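Local coordinates for protein alpha-galactosidase (Umbelopsis vinacea, PDB 3A5V) that probably hydrolyses terminal alpha-linked galactose from oligosaccharides and glycoconjugates, as a tetrameric glycoside hydrolase of family 27, at residues 240-245 / 268-273. Numbering follows the deposited sequence.
Sequences DMLEVG and LILGND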
loop_
_atom_site.group_PDB
_atom_site.type_symbol
_atom_site.label_atom_id
_atom_site.label_comp_id
_atom_site.label_asym_id
_atom_site.label_seq_id
_atom_site.Cartn_x
_atom_site.Cartn_y
_atom_site.Cartn_z
ATOM N N ASP A 240 5.616 -23.301 5.023
ATOM C CA ASP A 240 6.588 -23.920 4.102
ATOM C C ASP A 240 7.224 -25.147 4.778
ATOM O O ASP A 240 6.949 -25.446 5.946
ATOM C CB ASP A 240 7.656 -22.923 3.572
ATOM C CG ASP A 240 8.265 -23.341 2.234
ATOM O OD1 ASP A 240 7.850 -24.367 1.640
ATOM O OD2 ASP A 240 9.165 -22.628 1.752
ATOM N N MET A 241 8.064 -25.848 4.025
ATOM C CA MET A 241 8.577 -27.164 4.404
ATOM C C MET A 241 9.575 -27.112 5.550
ATOM O O MET A 241 10.205 -26.078 5.797
ATOM C CB MET A 241 9.251 -27.813 3.189
ATOM C CG MET A 241 8.293 -28.020 2.056
ATOM S SD MET A 241 9.051 -28.784 0.616
ATOM C CE MET A 241 10.133 -27.455 0.021
ATOM N N LEU A 242 9.721 -28.245 6.234
ATOM C CA LEU A 242 10.673 -28.383 7.325
ATOM C C LEU A 242 12.084 -28.637 6.779
ATOM O O LEU A 242 12.269 -29.527 5.952
ATOM C CB LEU A 242 10.250 -29.552 8.237
ATOM C CG LEU A 242 8.931 -29.299 8.991
ATOM C CD1 LEU A 242 8.287 -30.618 9.466
ATOM C CD2 LEU A 242 9.113 -28.313 10.162
ATOM N N GLU A 243 13.056 -27.871 7.270
ATOM C CA GLU A 243 14.474 -27.980 6.873
ATOM C C GLU A 243 15.294 -28.956 7.738
ATOM O O GLU A 243 16.493 -29.152 7.498
ATOM C CB GLU A 243 15.136 -26.587 6.914
ATOM C CG GLU A 243 14.573 -25.596 5.889
ATOM C CD GLU A 243 15.162 -25.764 4.485
ATOM O OE1 GLU A 243 16.039 -26.632 4.281
ATOM O OE2 GLU A 243 14.752 -25.005 3.583
ATOM N N VAL A 244 14.648 -29.557 8.739
ATOM C CA VAL A 244 15.327 -30.403 9.732
ATOM C C VAL A 244 16.252 -31.476 9.116
ATOM O O VAL A 244 15.817 -32.327 8.314
ATOM C CB VAL A 244 14.322 -31.070 10.691
ATOM C CG1 VAL A 244 15.089 -31.836 11.790
ATOM C CG2 VAL A 244 13.367 -30.007 11.308
ATOM N N GLY A 245 17.529 -31.409 9.469
ATOM C CA GLY A 245 18.492 -32.393 8.993
ATOM C C GLY A 245 19.352 -31.909 7.847
ATOM O O GLY A 245 20.343 -32.562 7.496
ATOM N N LEU A 268 2.962 -30.085 8.030
ATOM C CA LEU A 268 4.323 -30.519 8.354
ATOM C C LEU A 268 4.835 -31.383 7.202
ATOM O O LEU A 268 4.681 -32.628 7.202
ATOM C CB LEU A 268 4.365 -31.293 9.673
ATOM C CG LEU A 268 3.846 -30.542 10.925
ATOM C CD1 LEU A 268 3.841 -31.470 12.150
ATOM C CD2 LEU A 268 4.617 -29.234 11.214
ATOM N N ILE A 269 5.400 -30.704 6.207
ATOM C CA ILE A 269 5.933 -31.364 5.007
ATOM C C ILE A 269 7.446 -31.382 5.108
ATOM O O ILE A 269 8.098 -30.323 5.121
ATOM C CB ILE A 269 5.459 -30.672 3.680
ATOM C CG1 ILE A 269 3.910 -30.553 3.615
ATOM C CG2 ILE A 269 6.069 -31.390 2.411
ATOM C CD1 ILE A 269 3.125 -31.871 3.790
ATOM N N LEU A 270 8.005 -32.586 5.216
ATOM C CA LEU A 270 9.451 -32.768 5.307
ATOM C C LEU A 270 10.152 -32.371 4.003
ATOM O O LEU A 270 9.771 -32.812 2.925
ATOM C CB LEU A 270 9.793 -34.221 5.704
ATOM C CG LEU A 270 9.294 -34.674 7.090
ATOM C CD1 LEU A 270 9.380 -36.205 7.226
ATOM C CD2 LEU A 270 10.066 -33.983 8.241
ATOM N N GLY A 271 11.165 -31.515 4.117
ATOM C CA GLY A 271 11.861 -30.977 2.937
ATOM C C GLY A 271 13.320 -31.377 3.077
ATOM O O GLY A 271 14.214 -30.527 2.986
ATOM N N ASN A 272 13.531 -32.668 3.348
ATOM C CA ASN A 272 14.830 -33.200 3.766
ATOM C C ASN A 272 15.132 -34.582 3.155
ATOM O O ASN A 272 14.452 -35.005 2.214
ATOM C CB ASN A 272 14.902 -33.268 5.308
ATOM C CG ASN A 272 13.897 -34.261 5.909
ATOM O OD1 ASN A 272 13.095 -34.882 5.196
ATOM N ND2 ASN A 272 13.927 -34.393 7.228
ATOM N N ASP A 273 16.155 -35.266 3.679
ATOM C CA ASP A 273 16.516 -36.613 3.203
ATOM C C ASP A 273 15.865 -37.661 4.112
ATOM O O ASP A 273 16.085 -37.642 5.332
ATOM C CB ASP A 273 18.034 -36.779 3.164
ATOM C CG ASP A 273 18.483 -38.167 2.686
ATOM O OD1 ASP A 273 17.727 -38.908 2.017
ATOM O OD2 ASP A 273 19.637 -38.504 2.967
HETATM O O HOH W 1 5.881 -27.910 6.588
#
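Leu242 and Leu270 pair their backbones in a single parallel bridge, with CA atoms 5.0 Å apart. The bridge helps close the beta/alpha (TIM) barrel between its seventh and eighth strands: the loop that follows strand 236-238 meets strand 268-270, whose other edge bonds to strand 11-14. Leu242 N donates to Ile269 O at 2.9 Å, nearly straight at 166°. Leu242 O accepts from Gly271 N, a more bent bond. One step back, a water takes the N-H of Ile269 and donates to Asp240 O, filling in where the chains diverge. Leu242 makes most of the apolar contact. Its CD1 touches Leu268 CB and Leu270 CD2, each at 4.0 Å, while Tyr258 and Trp261 of helix 251-263 pack on the same side chain. Met241 lays CG against Ile269 CG2. Gly271 CA lies against Met241 CB, and a beta carbon on Gly271 would clash with it. Beyond the bridge, Asn272 turns its amide back to the loop, CG sitting between backbone N and carbonyl carbon (chi1 65°). Its ND2 reaches Val244 O at 3.0 Å. An alanine here would probably leave Val244 O without this donor and let the loop end shift. Val244 O lies close to the amide plane of Asn272.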